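PDB 5GHU: probable fimbrial chaperone YadV from Escherichia coli K-12, which probably acts as a periplasmic chaperone of the chaperone-usher pathway, folding pilin subunits for a fimbria that could contribute to adhesion to surfaces. Local coordinates for residues A[10-13]-A[18-21]; A[51-56]-A[120-125]; A[141-144]-A[149-152]; A[206-209]-A[215-218]. All coordinates share one frame; numbering follows the deposited sequence.

Contact 1. Residues A[10-13]-A[18-21]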
# COMPACT_ATOMS: atom_id res chain seq x y z
N VAL A 10 -5.57 -4.57 1.92
CA VAL A 10 -6.07 -5.93 2.23
C VAL A 10 -4.87 -6.76 2.67
O VAL A 10 -3.84 -6.77 2.00
CB VAL A 10 -6.70 -6.60 0.98
CG1 VAL A 10 -7.28 -7.99 1.37
CG2 VAL A 10 -7.77 -5.73 0.38
N ILE A 11 -4.98 -7.48 3.81
CA ILE A 11 -3.94 -8.40 4.21
C ILE A 11 -4.42 -9.81 3.87
O ILE A 11 -5.53 -10.21 4.27
CB ILE A 11 -3.65 -8.31 5.73
CG1 ILE A 11 -3.33 -6.86 6.13
CG2 ILE A 11 -2.56 -9.30 6.11
CD1 ILE A 11 -2.13 -6.18 5.36
N TYR A 12 -3.59 -10.53 3.09
CA TYR A 12 -3.92 -11.91 2.69
C TYR A 12 -2.89 -12.82 3.37
O TYR A 12 -1.77 -12.92 2.91
CB TYR A 12 -3.89 -12.06 1.15
CG TYR A 12 -4.54 -13.36 0.70
CD1 TYR A 12 -4.03 -14.59 1.07
CD2 TYR A 12 -5.62 -13.32 -0.15
CE1 TYR A 12 -4.65 -15.78 0.67
CE2 TYR A 12 -6.23 -14.48 -0.57
CZ TYR A 12 -5.73 -15.71 -0.17
OH TYR A 12 -6.37 -16.86 -0.59
N LYS A 13 -3.28 -13.46 4.49
CA LYS A 13 -2.36 -14.38 5.17
C LYS A 13 -2.35 -15.68 4.44
O LYS A 13 -3.38 -16.14 3.97
CB LYS A 13 -2.80 -14.53 6.65
CG LYS A 13 -2.67 -13.17 7.39
CD LYS A 13 -3.01 -13.39 8.87
CE LYS A 13 -2.94 -11.99 9.54
NZ LYS A 13 -3.24 -12.14 11.04
N SER A 18 -9.29 -17.99 1.26
CA SER A 18 -9.67 -16.77 0.56
C SER A 18 -9.83 -15.64 1.57
O SER A 18 -9.83 -15.89 2.79
CB SER A 18 -10.98 -16.98 -0.21
OG SER A 18 -12.01 -17.23 0.71
N VAL A 19 -9.96 -14.43 1.06
CA VAL A 19 -10.19 -13.23 1.85
C VAL A 19 -11.30 -12.40 1.17
O VAL A 19 -11.35 -12.35 -0.07
CB VAL A 19 -8.89 -12.41 1.94
CG1 VAL A 19 -9.12 -11.03 2.51
CG2 VAL A 19 -7.85 -13.19 2.71
N ASN A 20 -12.17 -11.75 1.95
CA ASN A 20 -13.24 -10.96 1.35
C ASN A 20 -12.95 -9.48 1.40
O ASN A 20 -12.31 -8.97 2.35
CB ASN A 20 -14.59 -11.23 2.04
CG ASN A 20 -15.11 -12.62 1.79
OD1 ASN A 20 -14.84 -13.25 0.77
ND2 ASN A 20 -15.92 -13.11 2.74
N VAL A 21 -13.37 -8.77 0.36
CA VAL A 21 -13.28 -7.31 0.37
C VAL A 21 -14.66 -6.79 0.03
O VAL A 21 -15.29 -7.29 -0.89
CB VAL A 21 -12.28 -6.79 -0.69
CG1 VAL A 21 -12.31 -5.27 -0.74
CG2 VAL A 21 -10.89 -7.29 -0.35
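Val19 sits between Val10 and Tyr12 and touches both, one with each methyl. Contact between aliphatic groups comes first. CG1 of Val19 meets CG1 of Val10 at 3.7 Å, while Val10 CG2 touches Val21 CG2 at 3.6 Å. Compact, branched valine suits this place: Val10 and Val19 each carry two methyls close to the backbone and spend them on two different neighbours.

The second kind is CH-pi. CG2 of Val19, turned anti to its own carbonyl carbon, sits over one face of the Tyr12 ring, 3.9 Å from the centroid and offset toward the rim on the CD2 side. The Tyr12 torsion (CG anti to the backbone N, chi1 -166°) carries the ring along segment 18-21 until OH lies 3.5 Å from Ser18 CA. That hydroxyl is hydrogen-bonded to the backbone N of Tyr74, so a buried polar tip is satisfied. Replacing Tyr12 with an alanine would probably leave Val19 CG2 without its aromatic seat and Tyr74 N without this partner.

No hydrogen bond joins segments 10-13 and 18-21, whose strand axes run nearly antiparallel 8.2 Å apart. Val10 and Tyr12 hydrogen-bond instead to strand 114-123, and Val19 to Leu72. Such side-chain packing between facing layers is that of the immunoglobulin-like beta sandwich, here the N-terminal domain of a PapD-type chaperone.

Contact 2. Residues A[51-56]-A[120-125]; sequences VPFTAT and LFYRPD
A single phenylalanine spans the whole gap: Phe53 reaches both Leu120 and Tyr122 although even the nearest CA atoms, those of Phe53 and Tyr122, are 10.5 Å apart. Its CG lies anti to the carbonyl carbon (chi1 -65°), which sends the ring out from strand 53-56 toward strand 120-123, and the far atom CZ does nearly all the touching. CZ comes to 3.8 Å from Tyr122 CD1, which lies close to the plane of the Phe53 ring, at its edge. CE2 of Phe53 follows at 4.1 Å from the same Tyr122 CD1. The two rings meet obliquely, with centroids 6.0 Å apart and planes at 73°. On the Leu120 side, CZ of Phe53 reaches the methyl CD2 at a looser 4.3 Å.

Alternation along the strand puts Leu120 and Tyr122 on the side facing Phe53, and Phe121 and Arg123 on the other, where Phe121 meets Tyr160 and Arg123 forms salt bridges with Glu85 and Asp211. Ahead of Phe53 the chain bends in an inverse gamma turn centred on Pro52, closed by a weak bond from Phe53 N to Val51 O. Within the N-terminal domain, Phe53 also meets Phe88 and Tyr12 edge-to-face and touches the ring of Tyr74, which places the contact in an aromatic cluster of the sandwich core.

No polar group takes part across these segments. Cohesion therefore rests on dispersion and buried apolar surface: phenylalanine suits its place by its reach and apolar rim, Leu120 offers a methyl and Tyr122 a ring C-H carbon.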
# COMPACT_ATOMS: atom_id res chain seq x y z
N VAL A 51 -0.73 -13.08 -12.16
CA VAL A 51 -1.00 -13.01 -10.72
C VAL A 51 -1.77 -14.23 -10.26
O VAL A 51 -2.78 -14.59 -10.85
CB VAL A 51 -1.77 -11.73 -10.31
CG1 VAL A 51 -0.97 -10.51 -10.70
CG2 VAL A 51 -3.14 -11.71 -10.92
N PRO A 52 -1.29 -14.89 -9.20
CA PRO A 52 -1.88 -16.17 -8.79
C PRO A 52 -3.10 -15.95 -7.89
O PRO A 52 -3.16 -16.51 -6.81
CB PRO A 52 -0.75 -16.86 -8.02
CG PRO A 52 0.07 -15.68 -7.42
CD PRO A 52 -0.02 -14.59 -8.49
N PHE A 53 -4.03 -15.11 -8.32
CA PHE A 53 -5.25 -14.86 -7.55
C PHE A 53 -6.46 -14.84 -8.48
O PHE A 53 -6.32 -14.56 -9.67
CB PHE A 53 -5.19 -13.53 -6.81
CG PHE A 53 -4.14 -13.46 -5.73
CD1 PHE A 53 -2.85 -13.06 -6.05
CD2 PHE A 53 -4.44 -13.81 -4.40
CE1 PHE A 53 -1.86 -13.00 -5.07
CE2 PHE A 53 -3.45 -13.74 -3.42
CZ PHE A 53 -2.16 -13.32 -3.76
N THR A 54 -7.63 -15.12 -7.95
CA THR A 54 -8.88 -14.80 -8.62
C THR A 54 -9.67 -13.81 -7.74
O THR A 54 -9.43 -13.74 -6.53
CB THR A 54 -9.73 -16.05 -8.89
OG1 THR A 54 -9.98 -16.75 -7.68
CG2 THR A 54 -9.01 -16.99 -9.84
N ALA A 55 -10.54 -13.03 -8.36
CA ALA A 55 -11.44 -12.11 -7.65
C ALA A 55 -12.81 -12.37 -8.18
O ALA A 55 -13.05 -12.22 -9.40
CB ALA A 55 -11.03 -10.67 -7.89
N THR A 56 -13.73 -12.80 -7.31
CA THR A 56 -15.04 -13.15 -7.81
C THR A 56 -16.14 -12.55 -6.94
O THR A 56 -16.06 -12.49 -5.73
CB THR A 56 -15.20 -14.67 -7.89
OG1 THR A 56 -15.00 -15.22 -6.60
CG2 THR A 56 -14.16 -15.24 -8.85
N LEU A 120 -2.84 -4.98 -1.84
CA LEU A 120 -3.04 -6.27 -1.15
C LEU A 120 -1.66 -6.80 -0.77
O LEU A 120 -0.76 -6.89 -1.60
CB LEU A 120 -3.77 -7.27 -2.05
CG LEU A 120 -3.93 -8.65 -1.38
CD1 LEU A 120 -5.28 -9.29 -1.83
CD2 LEU A 120 -2.77 -9.57 -1.73
N PHE A 121 -1.46 -7.10 0.51
CA PHE A 121 -0.18 -7.67 0.93
C PHE A 121 -0.37 -9.12 1.20
O PHE A 121 -1.16 -9.49 2.12
CB PHE A 121 0.35 -6.96 2.21
CG PHE A 121 0.62 -5.49 2.01
CD1 PHE A 121 1.80 -5.09 1.47
CD2 PHE A 121 -0.32 -4.52 2.36
CE1 PHE A 121 2.08 -3.72 1.28
CE2 PHE A 121 -0.06 -3.12 2.12
CZ PHE A 121 1.14 -2.73 1.60
N TYR A 122 0.32 -9.95 0.43
CA TYR A 122 0.33 -11.39 0.66
C TYR A 122 1.41 -11.69 1.72
O TYR A 122 2.60 -11.38 1.51
CB TYR A 122 0.61 -12.14 -0.65
CG TYR A 122 0.56 -13.64 -0.44
CD1 TYR A 122 -0.65 -14.31 -0.44
CD2 TYR A 122 1.73 -14.36 -0.28
CE1 TYR A 122 -0.69 -15.70 -0.29
CE2 TYR A 122 1.71 -15.74 -0.16
CZ TYR A 122 0.51 -16.39 -0.14
OH TYR A 122 0.49 -17.79 -0.01
N ARG A 123 0.98 -12.27 2.87
CA ARG A 123 1.86 -12.42 4.02
C ARG A 123 2.00 -13.91 4.35
O ARG A 123 1.09 -14.51 4.94
CB ARG A 123 1.31 -11.66 5.22
CG ARG A 123 2.26 -11.72 6.41
CD ARG A 123 1.70 -10.93 7.60
NE ARG A 123 1.78 -9.52 7.17
CZ ARG A 123 1.02 -8.57 7.70
NH1 ARG A 123 0.20 -8.86 8.72
NH2 ARG A 123 1.09 -7.33 7.23
N PRO A 124 3.13 -14.52 3.98
CA PRO A 124 3.37 -15.89 4.44
C PRO A 124 3.34 -15.95 5.96
O PRO A 124 3.83 -15.05 6.64
CB PRO A 124 4.78 -16.21 3.91
CG PRO A 124 4.95 -15.23 2.70
CD PRO A 124 4.23 -13.97 3.15
N ASP A 125 2.79 -17.04 6.48
CA ASP A 125 2.79 -17.24 7.93
C ASP A 125 4.22 -17.43 8.42
O ASP A 125 5.06 -18.00 7.68
CB ASP A 125 2.02 -18.51 8.27
CG ASP A 125 0.51 -18.39 8.17
OD1 ASP A 125 -0.03 -17.42 7.65
OD2 ASP A 125 -0.16 -19.26 8.67

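Contact 3. Residues A[141-144]-A[149-152]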
# COMPACT_ATOMS: atom_id res chain seq x y z
N PHE A 141 19.66 7.10 6.01
CA PHE A 141 20.96 7.71 5.68
C PHE A 141 20.82 8.86 4.72
O PHE A 141 19.93 8.85 3.86
CB PHE A 141 21.88 6.66 4.97
CG PHE A 141 22.04 5.41 5.76
CD1 PHE A 141 21.10 4.38 5.68
CD2 PHE A 141 23.09 5.29 6.65
CE1 PHE A 141 21.24 3.26 6.42
CE2 PHE A 141 23.28 4.13 7.35
CZ PHE A 141 22.34 3.12 7.25
N TRP A 142 21.72 9.85 4.85
CA TRP A 142 21.80 10.87 3.85
C TRP A 142 22.27 10.19 2.59
O TRP A 142 23.15 9.32 2.64
CB TRP A 142 22.81 11.97 4.20
CG TRP A 142 22.33 12.95 5.18
CD1 TRP A 142 22.75 13.11 6.48
CD2 TRP A 142 21.33 13.95 4.96
NE1 TRP A 142 22.07 14.14 7.07
CE2 TRP A 142 21.19 14.68 6.16
CE3 TRP A 142 20.52 14.28 3.86
CZ2 TRP A 142 20.30 15.75 6.30
CZ3 TRP A 142 19.63 15.35 4.00
CH2 TRP A 142 19.52 16.06 5.21
N SER A 143 21.71 10.64 1.47
CA SER A 143 22.06 10.16 0.16
C SER A 143 22.52 11.41 -0.59
O SER A 143 21.81 12.42 -0.59
CB SER A 143 20.87 9.53 -0.53
OG SER A 143 21.16 9.03 -1.80
N GLY A 144 23.72 11.37 -1.15
CA GLY A 144 24.37 12.58 -1.63
C GLY A 144 24.19 12.86 -3.10
O GLY A 144 23.84 11.95 -3.86
N ALA A 149 18.87 17.15 -2.05
CA ALA A 149 18.93 16.27 -0.89
C ALA A 149 18.02 15.08 -1.04
O ALA A 149 16.88 15.19 -1.57
CB ALA A 149 18.58 17.05 0.37
N SER A 150 18.51 13.91 -0.61
CA SER A 150 17.66 12.73 -0.52
C SER A 150 18.16 11.82 0.55
O SER A 150 19.27 11.99 1.03
CB SER A 150 17.61 11.99 -1.86
OG SER A 150 18.93 11.77 -2.26
N LEU A 151 17.32 10.84 0.92
CA LEU A 151 17.64 9.88 1.96
C LEU A 151 17.67 8.52 1.34
O LEU A 151 16.83 8.20 0.50
CB LEU A 151 16.60 9.88 3.05
CG LEU A 151 16.49 11.27 3.66
CD1 LEU A 151 15.26 11.31 4.54
CD2 LEU A 151 17.70 11.46 4.52
N ARG A 152 18.63 7.72 1.77
CA ARG A 152 18.59 6.29 1.43
C ARG A 152 18.05 5.53 2.64
O ARG A 152 18.50 5.76 3.79
CB ARG A 152 19.97 5.79 1.05
CG ARG A 152 20.04 4.28 0.70
CD ARG A 152 20.44 3.38 1.88
NE ARG A 152 21.83 3.61 2.26
CZ ARG A 152 22.52 2.80 3.08
NH1 ARG A 152 21.96 1.69 3.59
NH2 ARG A 152 23.81 3.08 3.36
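The guanidinium of Arg152 lies flat on the ring of Phe141, planes 15° apart and centres 3.8 Å apart, a parallel cation-pi stack. NH1 comes to 3.3 Å from Phe141 CE1, and NH2 lies above the ring centre. Bends at chi2 and chi3 (-94° and -68°) lay the guanidinium over the neighbouring ring, and NH1 is also hydrogen-bonded to Thr154 OG1, which probably limits its rotation. An alanine in place of Phe141 would probably leave the guanidinium without its aromatic platform and freer to turn.

Backbone bonds supply the second kind of contact. Phe141 and Arg152 form a hydrogen-bonded antiparallel pair, with Arg152 N reaching Phe141 O at 2.7 Å, and Ser143 N donates to Ser150 O at 2.8 Å. This is the beta hairpin of strands 139-143 and 150-155, edge strand and neighbour in a three-stranded sheet that continues to strand 186-191.

Between those pairs Trp142 and Leu151 form a non-hydrogen-bonded pair whose CB bonds diverge, though the side-chain ends meet. Here the contact is apolar: the six-membered part of the indole reaches two residues, Trp142 CE3 lying 4.0 Å from Leu151 CD2 and CZ3 4.1 Å from Ala149 CB, while Leu168 of strand 163-170 touches Trp142 and Leu151 alike.

Contact 4. Residues A[206-209]-A[215-218]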
# COMPACT_ATOMS: atom_id res chain seq x y z
N PHE A 206 8.13 10.40 10.71
CA PHE A 206 7.23 9.86 9.69
C PHE A 206 6.01 9.24 10.34
O PHE A 206 5.97 8.99 11.57
CB PHE A 206 7.98 8.81 8.80
CG PHE A 206 8.54 7.64 9.57
CD1 PHE A 206 7.67 6.59 9.98
CD2 PHE A 206 9.89 7.58 9.92
CE1 PHE A 206 8.18 5.54 10.71
CE2 PHE A 206 10.41 6.49 10.63
CZ PHE A 206 9.52 5.48 11.01
N TYR A 207 5.01 9.05 9.50
CA TYR A 207 3.86 8.21 9.84
C TYR A 207 3.76 7.11 8.82
O TYR A 207 3.48 7.34 7.64
CB TYR A 207 2.58 9.03 9.85
CG TYR A 207 2.58 10.13 10.93
CD1 TYR A 207 2.26 9.83 12.24
CD2 TYR A 207 2.92 11.42 10.60
CE1 TYR A 207 2.23 10.81 13.23
CE2 TYR A 207 2.90 12.40 11.58
CZ TYR A 207 2.57 12.07 12.89
OH TYR A 207 2.53 13.07 13.90
N ALA A 208 4.07 5.91 9.27
CA ALA A 208 3.83 4.73 8.44
C ALA A 208 2.41 4.24 8.63
O ALA A 208 1.63 4.83 9.38
CB ALA A 208 4.85 3.63 8.81
N ILE A 209 2.04 3.18 7.90
CA ILE A 209 0.63 2.75 7.88
C ILE A 209 0.55 1.31 8.32
O ILE A 209 1.28 0.47 7.83
CB ILE A 209 0.02 2.87 6.47
CG1 ILE A 209 0.19 4.32 6.01
CG2 ILE A 209 -1.50 2.49 6.55
CD1 ILE A 209 -0.12 4.49 4.52
N ALA A 215 -2.10 4.90 11.79
CA ALA A 215 -0.75 5.45 11.76
C ALA A 215 0.19 4.75 12.71
O ALA A 215 -0.19 4.35 13.84
CB ALA A 215 -0.81 6.93 12.12
N ILE A 216 1.44 4.61 12.24
CA ILE A 216 2.58 4.18 13.06
C ILE A 216 3.58 5.30 13.05
O ILE A 216 4.29 5.53 12.05
CB ILE A 216 3.25 2.92 12.48
CG1 ILE A 216 2.23 1.79 12.37
CG2 ILE A 216 4.46 2.52 13.34
CD1 ILE A 216 2.81 0.66 11.40
N GLU A 217 3.64 6.05 14.16
CA GLU A 217 4.59 7.15 14.21
C GLU A 217 6.03 6.65 14.35
O GLU A 217 6.27 5.64 15.06
CB GLU A 217 4.20 8.07 15.38
CG GLU A 217 5.05 9.34 15.40
CD GLU A 217 4.64 10.28 16.54
OE1 GLU A 217 3.86 9.85 17.45
OE2 GLU A 217 5.13 11.41 16.50
N GLY A 218 7.01 7.31 13.74
CA GLY A 218 8.39 6.94 13.97
C GLY A 218 9.33 8.10 13.77
O GLY A 218 8.91 9.17 13.32
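Phe206 lays its ring across Gly218 on the neighbouring strand, as can be followed outward from CB. CB leaves on the face of the sheet shared with Ala208 and Ile216. CG then takes the position between the backbone N and the carbonyl carbon (chi1 59°), which turns the ring back over the hairpin instead of away from it. CG lies 4.1 Å from Gly218 O. One flank of the ring follows the glycine backbone, CD1 3.9 Å from Gly218 N and CE1 3.6 Å from Gly218 CA. On the other flank, Phe206 CD2 lies 3.9 Å from Gly218 O and Phe206 CE2 3.7 Å from Gly218 C. At the tip, CZ lies 3.5 Å from Gly218 CA, which sits over the ring face in a CH-pi contact. Glycine suits this spot because, with the ring in this position, a beta carbon would fall against CZ.

The same two residues hydrogen-bond twice through their backbones, and Ala208 and Ile216 do likewise, Ile216 N to Ala208 O spanning 2.9 Å. On the other face, Glu217 lies alongside Tyr207, its extended chain bringing CG to 3.8 Å from Tyr207 CE1, while OE2 is hydrogen-bonded to His205 NE2.

Pro135 of helix 134-137 touches Phe206, Ala208 and Ile216, so this face turns inward. Strands 203-209 and 215-221 thus form an antiparallel beta hairpin at the edge of a sheet in the immunoglobulin-like C-terminal domain.

Overall arrangement
Along the chain the four contacts follow in series, each closing before the next opens. Contacts 1 and 2 belong to the N-terminal domain, with centres about 7 Å apart. They touch through neighbouring strands 9-13 and 114-123, where Tyr12 N and Phe121 O, and Tyr12 O and Arg123 N, probably hydrogen-bond. Contacts 3 and 4, centres about 20 Å apart, belong to two other sheets, which make up the second lobe. The widest separation is between contacts 1 and 3, about 36 Å between centres. Contacts 2 and 4 do not touch each other, but Asp211, in the turn between the strands of contact 4, forms a salt bridge with Arg123 of contact 2, so the two lobes are joined there.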